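Local coordinates for protein sulfate transporter 4.1, chloroplastic (Arabidopsis thaliana, PDB 7LHV) that moves sulfate across the membrane together with protons, as an H(+)/sulfate cotransporter of the SLC26/SulP family that may help regulate sulfate assimilation, at residues Y116-L119 with P123-Y126; S130-V135 with Q316-F321; N161-I166 with I175-L180; L222-Y227 with A436-A441. All blocks are in the same frame, centred on the assembly; numbering follows the deposited sequence.

Contact 1. Residues Y116-L119 with P123-Y126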
# COMPACT_ATOMS: atom_id res chain seq x y z
N TYR A 116 -5.04 32.04 -12.97
CA TYR A 116 -5.02 30.94 -12.00
C TYR A 116 -5.39 31.41 -10.61
O TYR A 116 -6.04 30.68 -9.86
CB TYR A 116 -3.65 30.28 -11.99
CG TYR A 116 -3.31 29.55 -13.27
CD1 TYR A 116 -4.30 28.99 -14.05
CD2 TYR A 116 -2.00 29.43 -13.69
CE1 TYR A 116 -4.00 28.33 -15.22
CE2 TYR A 116 -1.68 28.77 -14.85
CZ TYR A 116 -2.69 28.22 -15.61
OH TYR A 116 -2.38 27.56 -16.77
N ALA A 117 -4.98 32.63 -10.23
CA ALA A 117 -5.41 33.17 -8.94
C ALA A 117 -6.92 33.33 -8.91
O ALA A 117 -7.56 33.05 -7.89
CB ALA A 117 -4.73 34.51 -8.68
N LYS A 118 -7.51 33.79 -10.01
CA LYS A 118 -8.97 33.87 -10.09
C LYS A 118 -9.60 32.49 -9.98
O LYS A 118 -10.67 32.33 -9.38
CB LYS A 118 -9.39 34.55 -11.39
CG LYS A 118 -9.41 36.07 -11.31
CD LYS A 118 -10.54 36.55 -10.42
CE LYS A 118 -11.89 36.24 -11.03
NZ LYS A 118 -12.12 37.04 -12.27
N LEU A 119 -8.96 31.48 -10.58
CA LEU A 119 -9.49 30.12 -10.51
C LEU A 119 -9.51 29.60 -9.08
O LEU A 119 -10.45 28.91 -8.68
CB LEU A 119 -8.68 29.19 -11.41
CG LEU A 119 -8.92 27.69 -11.28
CD1 LEU A 119 -10.34 27.34 -11.66
CD2 LEU A 119 -7.94 26.92 -12.13
N PRO A 123 -8.28 36.84 -5.01
CA PRO A 123 -8.21 37.96 -5.94
C PRO A 123 -7.01 37.82 -6.85
O PRO A 123 -6.00 37.18 -6.48
CB PRO A 123 -8.08 39.18 -5.02
CG PRO A 123 -7.73 38.64 -3.68
CD PRO A 123 -8.34 37.29 -3.61
N PRO A 124 -7.07 38.39 -8.06
CA PRO A 124 -6.03 38.10 -9.06
C PRO A 124 -4.62 38.47 -8.62
O PRO A 124 -3.67 37.79 -9.01
CB PRO A 124 -6.47 38.94 -10.26
CG PRO A 124 -7.92 39.18 -10.06
CD PRO A 124 -8.11 39.28 -8.58
N ILE A 125 -4.46 39.52 -7.81
CA ILE A 125 -3.13 39.99 -7.46
C ILE A 125 -2.33 38.90 -6.76
O ILE A 125 -1.11 38.81 -6.92
CB ILE A 125 -3.22 41.27 -6.59
CG1 ILE A 125 -1.83 41.83 -6.32
CG2 ILE A 125 -3.95 40.99 -5.29
CD1 ILE A 125 -1.11 42.27 -7.56
N TYR A 126 -3.00 38.03 -6.00
CA TYR A 126 -2.30 36.99 -5.27
C TYR A 126 -1.66 35.95 -6.18
O TYR A 126 -0.84 35.16 -5.72
CB TYR A 126 -3.24 36.33 -4.26
CG TYR A 126 -3.39 37.16 -3.01
CD1 TYR A 126 -2.52 37.00 -1.94
CD2 TYR A 126 -4.37 38.13 -2.92
CE1 TYR A 126 -2.64 37.77 -0.81
CE2 TYR A 126 -4.49 38.91 -1.79
CZ TYR A 126 -3.63 38.72 -0.74
OH TYR A 126 -3.76 39.50 0.39
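Ala117 and Lys118, near the C-terminal end of helix 91-119, pack against Pro123 and Pro124 on the approach to helix 125-141, in a van der Waals contact across the tight connection between two successive transmembrane helices. The link is short, three residues separating the segments, and the backbones come close: the CA atoms of Ala117 and Pro124 are 5.0 Å apart. The methyl of Ala117 is directed at this turn. Its CB lies 3.5 Å from Pro124 O and 3.7 Å from Pro123 O, so it meets peptide carbonyls and no side chain. Pro123 O also accepts a hydrogen bond from Tyr126 N, 3.2 Å away, within its own segment. Beside the alanine, Lys118 and the pyrrolidine ring of Pro124 run alongside one another in the same direction. Lys118 CG and CD touch Pro124 CG, with CG at 3.7 Å. Successive bends at chi2, chi3 and chi4 curl the lysine chain, so that CG and CD do the touching. Farther along, Lys118 packs on Tyr227, Gln431 and Leu434. With no hydrogen bond or ion pair across the turn, the two segments meet through van der Waals packing alone, and the lysine contributes here through its hydrocarbon, not its charge.

Contact 2. Residues S130-V135 with Q316-F321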
# COMPACT_ATOMS: atom_id res chain seq x y z
N SER A 130 2.39 34.96 -5.96
CA SER A 130 2.79 33.57 -6.05
C SER A 130 3.82 33.33 -7.14
O SER A 130 4.40 32.24 -7.19
CB SER A 130 1.57 32.68 -6.30
OG SER A 130 1.93 31.32 -6.28
N SER A 131 4.05 34.31 -8.02
CA SER A 131 5.12 34.22 -9.01
C SER A 131 6.31 35.09 -8.67
O SER A 131 7.34 34.98 -9.34
CB SER A 131 4.59 34.61 -10.40
OG SER A 131 3.57 33.74 -10.83
N PHE A 132 6.20 35.97 -7.67
CA PHE A 132 7.28 36.92 -7.42
C PHE A 132 8.36 36.33 -6.52
O PHE A 132 9.49 36.12 -6.96
CB PHE A 132 6.71 38.20 -6.80
CG PHE A 132 7.76 39.22 -6.47
CD1 PHE A 132 8.70 39.59 -7.42
CD2 PHE A 132 7.80 39.80 -5.22
CE1 PHE A 132 9.66 40.53 -7.11
CE2 PHE A 132 8.77 40.73 -4.91
CZ PHE A 132 9.69 41.10 -5.86
N VAL A 133 8.02 36.05 -5.27
CA VAL A 133 9.03 35.71 -4.27
C VAL A 133 9.52 34.27 -4.43
O VAL A 133 10.74 34.05 -4.40
CB VAL A 133 8.52 35.97 -2.85
CG1 VAL A 133 9.47 35.37 -1.83
CG2 VAL A 133 8.37 37.46 -2.62
N PRO A 134 8.65 33.26 -4.58
CA PRO A 134 9.17 31.90 -4.74
C PRO A 134 10.12 31.74 -5.92
O PRO A 134 11.12 31.03 -5.80
CB PRO A 134 7.91 31.05 -4.90
CG PRO A 134 6.83 31.99 -5.23
CD PRO A 134 7.18 33.25 -4.53
N VAL A 135 9.85 32.42 -7.04
CA VAL A 135 10.72 32.29 -8.20
C VAL A 135 12.15 32.71 -7.86
O VAL A 135 13.10 31.95 -8.05
CB VAL A 135 10.17 33.10 -9.39
CG1 VAL A 135 11.24 33.30 -10.43
CG2 VAL A 135 8.98 32.39 -9.99
N GLN A 316 -1.27 47.92 -5.49
CA GLN A 316 0.01 48.18 -6.13
C GLN A 316 1.13 48.07 -5.11
O GLN A 316 1.03 48.59 -4.00
CB GLN A 316 0.04 49.58 -6.76
CG GLN A 316 1.34 49.92 -7.45
CD GLN A 316 1.35 51.33 -8.01
OE1 GLN A 316 0.31 51.89 -8.34
NE2 GLN A 316 2.54 51.90 -8.13
N GLY A 317 2.20 47.38 -5.50
CA GLY A 317 3.37 47.27 -4.65
C GLY A 317 3.77 45.84 -4.34
O GLY A 317 2.97 44.92 -4.46
N LEU A 318 5.03 45.66 -3.95
CA LEU A 318 5.52 44.34 -3.62
C LEU A 318 4.90 43.85 -2.31
O LEU A 318 4.57 44.65 -1.43
CB LEU A 318 7.04 44.35 -3.48
CG LEU A 318 7.81 44.95 -4.66
CD1 LEU A 318 9.30 44.97 -4.38
CD2 LEU A 318 7.52 44.18 -5.93
N PRO A 319 4.71 42.54 -2.16
CA PRO A 319 4.18 42.01 -0.90
C PRO A 319 5.15 42.23 0.25
O PRO A 319 6.37 42.29 0.06
CB PRO A 319 3.99 40.52 -1.20
CG PRO A 319 4.91 40.23 -2.32
CD PRO A 319 4.94 41.47 -3.15
N THR A 320 4.59 42.35 1.45
CA THR A 320 5.37 42.57 2.65
C THR A 320 5.44 41.31 3.50
O THR A 320 4.59 40.41 3.40
CB THR A 320 4.77 43.71 3.48
OG1 THR A 320 3.41 43.41 3.81
CG2 THR A 320 4.82 45.02 2.70
N PHE A 321 6.47 41.24 4.34
CA PHE A 321 6.67 40.08 5.20
C PHE A 321 5.56 40.00 6.24
O PHE A 321 5.23 41.00 6.88
CB PHE A 321 8.03 40.15 5.88
CG PHE A 321 8.41 38.91 6.63
CD1 PHE A 321 9.09 37.88 5.99
CD2 PHE A 321 8.07 38.75 7.96
CE1 PHE A 321 9.43 36.73 6.67
CE2 PHE A 321 8.41 37.60 8.64
CZ PHE A 321 9.09 36.59 8.00
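Phe132 of helix 125-141 carries most of this contact, its ring reaching both Leu318 and Pro319 of the 316-321 loop. The far end of the ring takes the leucine: Phe132 CZ is 3.8 Å from Leu318 CD2, which lies equally near CE2, and the two side chains cross at about a right angle. Nearer its root the same ring meets the proline, with Phe132 CD2 3.9 Å from Pro319 CD. Both partners come at the ring obliquely. One residue on, Val133 adds a looser touch, its CG2 4.4 Å from Pro319 CG, so that the proline ring borders two neighbouring side chains of the helix. The phenyl group extends to the loop because CG stands opposite the backbone N (chi1 178°), whereas Leu318 swings its CG beside its own N (chi1 -52°) and thereby brings its end closer to the ring. Replacing Phe132 by an alanine would probably strip Leu318 CD2 and Pro319 CD of their contact with the ring and open a gap between loop and helix.

In the next shell, Leu419 of helix 406-426 touches both Phe132 and Leu318, and Gly317 makes backbone hydrogen bonds with Leu419, which ties the loop to helix 406-426 just ahead of the contact. Phe136 meets the Phe132 ring with the planes at about 70°. Just past the contact the helix is kinked at Pro134, which has no N-H to offer. This is apolar loop-on-helix packing: an extended connection between helices 284-300 and 330-358 is laid against a transmembrane helix of the sulfate permease domain.

Contact 3. Residues N161-I166 with I175-L180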
# COMPACT_ATOMS: atom_id res chain seq x y z
N ASN A 161 -10.59 23.97 -3.95
CA ASN A 161 -11.40 22.92 -3.35
C ASN A 161 -11.31 22.97 -1.83
O ASN A 161 -12.34 22.98 -1.14
CB ASN A 161 -10.94 21.56 -3.88
CG ASN A 161 -11.90 20.45 -3.54
OD1 ASN A 161 -11.52 19.43 -2.97
ND2 ASN A 161 -13.16 20.64 -3.91
N ALA A 162 -10.09 23.05 -1.30
CA ALA A 162 -9.92 23.08 0.15
C ALA A 162 -10.54 24.34 0.76
O ALA A 162 -11.27 24.26 1.76
CB ALA A 162 -8.43 22.99 0.51
N LEU A 163 -10.28 25.50 0.16
CA LEU A 163 -10.80 26.74 0.72
C LEU A 163 -12.32 26.76 0.72
O LEU A 163 -12.94 27.14 1.72
CB LEU A 163 -10.26 27.95 -0.04
CG LEU A 163 -8.74 28.16 -0.06
CD1 LEU A 163 -8.42 29.61 -0.37
CD2 LEU A 163 -8.09 27.70 1.23
N GLY A 164 -12.93 26.35 -0.39
CA GLY A 164 -14.38 26.29 -0.44
C GLY A 164 -14.96 25.28 0.53
O GLY A 164 -16.04 25.49 1.08
N GLY A 165 -14.25 24.18 0.76
CA GLY A 165 -14.66 23.26 1.80
C GLY A 165 -14.55 23.83 3.19
O GLY A 165 -15.24 23.36 4.10
N ILE A 166 -13.69 24.83 3.38
CA ILE A 166 -13.57 25.46 4.70
C ILE A 166 -14.33 26.78 4.75
O ILE A 166 -15.26 26.94 5.55
CB ILE A 166 -12.09 25.67 5.07
CG1 ILE A 166 -11.39 24.31 5.20
CG2 ILE A 166 -11.97 26.45 6.36
CD1 ILE A 166 -9.93 24.42 5.55
N ILE A 175 -7.55 34.15 1.93
CA ILE A 175 -6.16 34.53 1.70
C ILE A 175 -5.25 33.90 2.75
O ILE A 175 -4.21 33.31 2.43
CB ILE A 175 -6.02 36.06 1.68
CG1 ILE A 175 -6.71 36.63 0.44
CG2 ILE A 175 -4.57 36.47 1.75
CD1 ILE A 175 -7.09 38.08 0.57
N GLU A 176 -5.63 34.03 4.02
CA GLU A 176 -4.82 33.46 5.09
C GLU A 176 -4.76 31.94 4.99
O GLU A 176 -3.71 31.34 5.24
CB GLU A 176 -5.37 33.89 6.45
CG GLU A 176 -5.34 35.38 6.69
CD GLU A 176 -5.86 35.76 8.06
OE1 GLU A 176 -6.20 34.85 8.84
OE2 GLU A 176 -5.92 36.97 8.36
N LEU A 177 -5.87 31.31 4.62
CA LEU A 177 -5.88 29.87 4.45
C LEU A 177 -4.97 29.43 3.31
O LEU A 177 -4.26 28.43 3.43
CB LEU A 177 -7.31 29.37 4.23
CG LEU A 177 -8.16 29.21 5.49
CD1 LEU A 177 -9.60 28.94 5.12
CD2 LEU A 177 -7.60 28.08 6.34
N ALA A 178 -4.98 30.18 2.20
CA ALA A 178 -4.10 29.84 1.09
C ALA A 178 -2.63 30.00 1.46
O ALA A 178 -1.79 29.15 1.11
CB ALA A 178 -4.44 30.69 -0.13
N ILE A 179 -2.30 31.07 2.18
CA ILE A 179 -0.91 31.28 2.59
C ILE A 179 -0.46 30.20 3.57
O ILE A 179 0.65 29.67 3.47
CB ILE A 179 -0.75 32.69 3.19
CG1 ILE A 179 -1.00 33.74 2.11
CG2 ILE A 179 0.63 32.87 3.77
CD1 ILE A 179 -1.21 35.13 2.66
N LEU A 180 -1.33 29.84 4.52
CA LEU A 180 -1.01 28.76 5.44
C LEU A 180 -0.86 27.43 4.71
O LEU A 180 -0.00 26.61 5.05
CB LEU A 180 -2.08 28.65 6.53
CG LEU A 180 -1.94 27.47 7.48
CD1 LEU A 180 -0.77 27.66 8.42
CD2 LEU A 180 -3.23 27.26 8.24
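Leu163 and Ile166 of helix 153-166 face Leu177 and Ala178 of helix 173-194 in a contact that is apolar throughout. The Leu163 and Leu177 side chains pass alongside one another, running opposite ways, which brings Leu163 CD2 to 3.5 Å from Leu177 CB. The other branch of Leu163 serves the next residue, its CD1 lying 4.1 Å from Ala178 CB. With chi1 at -61° and chi2 at -158°, the Leu163 chain stretches across the interface and its forked end straddles the two positions. Leu177 is engaged at two levels in turn: the methyl CD1 at its end lies 3.7 Å from Ile166 CG2, where the side chains cross at a slant. Leu177 thus spans two residues a helical turn apart, its CB meeting one and its CD1 the other.

Backbone hydrogen bonds stay within each helix. Gly165 N bonds to Asn161 O, and at the end of helix 153-166 Ile166 N bonds to Leu163 O and more weakly to Ala162 O. Polar side-chain bonding lies away from the interface, where Glu176 OE1 is hydrogen-bonded to Ser326 OG. Leu333 of helix 330-358 touches Ile166, and Tyr385 touches Ala178, which continues the packing beyond the two helices.

The axes of the two segments pass 10.2 Å apart, with their N-to-C directions at 134°. Joined by a short connection, the two helices form a helical hairpin whose arms run roughly antiparallel but strongly inclined, here made of two consecutive transmembrane helices of the SLC26/SulP membrane domain.

Contact 4. Residues L222-Y227 with A436-A441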
# COMPACT_ATOMS: atom_id res chain seq x y z
N LEU A 222 -15.51 23.47 -16.79
CA LEU A 222 -16.92 23.64 -16.46
C LEU A 222 -17.13 24.61 -15.31
O LEU A 222 -18.21 25.18 -15.19
CB LEU A 222 -17.55 22.29 -16.13
CG LEU A 222 -17.94 21.45 -17.34
CD1 LEU A 222 -18.67 20.19 -16.90
CD2 LEU A 222 -18.80 22.25 -18.30
N SER A 223 -16.13 24.80 -14.45
CA SER A 223 -16.23 25.82 -13.42
C SER A 223 -16.02 27.21 -14.00
O SER A 223 -16.66 28.17 -13.57
CB SER A 223 -15.22 25.55 -12.30
OG SER A 223 -15.56 24.38 -11.58
N GLN A 224 -15.11 27.33 -14.97
CA GLN A 224 -14.81 28.63 -15.56
C GLN A 224 -15.82 29.07 -16.60
O GLN A 224 -15.81 30.25 -16.98
CB GLN A 224 -13.41 28.61 -16.17
CG GLN A 224 -12.30 28.45 -15.15
CD GLN A 224 -12.14 29.68 -14.28
OE1 GLN A 224 -11.57 30.69 -14.71
NE2 GLN A 224 -12.63 29.60 -13.05
N ILE A 225 -16.67 28.17 -17.10
CA ILE A 225 -17.69 28.59 -18.06
C ILE A 225 -18.68 29.57 -17.45
O ILE A 225 -19.42 30.25 -18.17
CB ILE A 225 -18.42 27.35 -18.64
CG1 ILE A 225 -19.26 27.73 -19.86
CG2 ILE A 225 -19.34 26.76 -17.60
CD1 ILE A 225 -18.44 28.19 -21.04
N LYS A 226 -18.72 29.68 -16.11
CA LYS A 226 -19.67 30.58 -15.47
C LYS A 226 -19.39 32.03 -15.81
O LYS A 226 -20.32 32.85 -15.85
CB LYS A 226 -19.65 30.37 -13.95
CG LYS A 226 -18.46 30.96 -13.24
CD LYS A 226 -18.43 30.54 -11.78
CE LYS A 226 -17.18 31.05 -11.09
NZ LYS A 226 -17.05 30.49 -9.72
N TYR A 227 -18.13 32.39 -16.05
CA TYR A 227 -17.82 33.75 -16.47
C TYR A 227 -18.31 34.01 -17.89
O TYR A 227 -18.74 35.13 -18.21
CB TYR A 227 -16.32 34.00 -16.36
CG TYR A 227 -15.78 33.88 -14.96
CD1 TYR A 227 -15.93 34.92 -14.05
CD2 TYR A 227 -15.14 32.73 -14.54
CE1 TYR A 227 -15.45 34.81 -12.76
CE2 TYR A 227 -14.65 32.61 -13.25
CZ TYR A 227 -14.81 33.65 -12.37
OH TYR A 227 -14.33 33.54 -11.09
N ALA A 436 -11.34 32.67 -20.25
CA ALA A 436 -10.93 32.09 -21.52
C ALA A 436 -9.48 31.63 -21.47
O ALA A 436 -9.13 30.59 -22.05
CB ALA A 436 -11.12 33.11 -22.65
N ILE A 437 -8.62 32.38 -20.78
CA ILE A 437 -7.23 31.97 -20.64
C ILE A 437 -7.13 30.66 -19.87
O ILE A 437 -6.37 29.76 -20.24
CB ILE A 437 -6.40 33.08 -19.98
CG1 ILE A 437 -6.21 34.25 -20.95
CG2 ILE A 437 -5.06 32.55 -19.53
CD1 ILE A 437 -5.61 35.46 -20.30
N VAL A 438 -7.89 30.53 -18.78
CA VAL A 438 -7.87 29.28 -18.01
C VAL A 438 -8.40 28.12 -18.85
O VAL A 438 -7.84 27.02 -18.82
CB VAL A 438 -8.68 29.44 -16.71
CG1 VAL A 438 -8.72 28.12 -15.96
CG2 VAL A 438 -8.07 30.49 -15.83
N ILE A 439 -9.47 28.35 -19.60
CA ILE A 439 -10.04 27.29 -20.43
C ILE A 439 -9.04 26.85 -21.49
O ILE A 439 -8.86 25.65 -21.74
CB ILE A 439 -11.36 27.76 -21.07
CG1 ILE A 439 -12.45 27.86 -20.01
CG2 ILE A 439 -11.79 26.81 -22.16
CD1 ILE A 439 -13.72 28.50 -20.51
N SER A 440 -8.36 27.81 -22.12
CA SER A 440 -7.34 27.47 -23.11
C SER A 440 -6.18 26.71 -22.47
O SER A 440 -5.63 25.78 -23.07
CB SER A 440 -6.84 28.73 -23.80
OG SER A 440 -5.74 28.45 -24.65
N ALA A 441 -5.78 27.11 -21.26
CA ALA A 441 -4.68 26.44 -20.59
C ALA A 441 -5.03 25.00 -20.25
O ALA A 441 -4.18 24.11 -20.38
CB ALA A 441 -4.30 27.20 -19.32
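Gln224 of helix 206-229 lies across Val438 of helix 431-443, the two side chains meeting at about a right angle. The glutamine leaves its helix with CG beside the backbone N (chi1 -66°) and bends again at chi2 (-70°), which lays its chain over the valine fork. Each valine methyl has its own neighbour: CG1 sits 3.7 Å from Gln224 CG, while CG2 sits 3.7 Å from Gln224 OE1. The amide oxygen therefore rests against hydrocarbon, without a hydrogen bond across this contact. At the base of the chain, Gln224 CB approaches Ile439 CG1 at 4.0 Å. On its other branch the amide turns back to its own helix, NE2 lying at the edge of the Tyr227 ring, in its plane. An alanine in place of Gln224 is likely to cost both Val438 methyls the glutamine chain lying over them and to leave the edge of Tyr227 without its amide neighbour. Leu119 of helix 91-119 also packs on Gln224, and Ala435 extends the interface along helix 431-443. Helix 206-229 is kinked just beyond the contact, where Lys226 and Tyr227 lack the regular bond to the preceding turn. The whole is buried helix-helix packing inside the sulfate permease domain, between transmembrane helices far apart in sequence.

In the fold
All four contacts lie within the sulfate permease region, with contact 1 in the middle: the centres of contacts 2, 3 and 4 are each about 13 Å from its own. Contact 2 shares helix 125-141 with it, Tyr126 packs on Ile175 of contact 3, and Tyr116 and Leu119 touch Ala441 and Val438 of contact 4, respectively. The outer three do not touch one another, contacts 2 and 4 being farthest apart, about 26 Å between centres. Along the chain, contacts 1 and 3 join near neighbours, contact 3 nested inside the loop closed by contact 2, while contacts 2 and 4 span long separations and interleave. Contacts between consecutive helices and contacts between distant segments thus meet in one helical bundle.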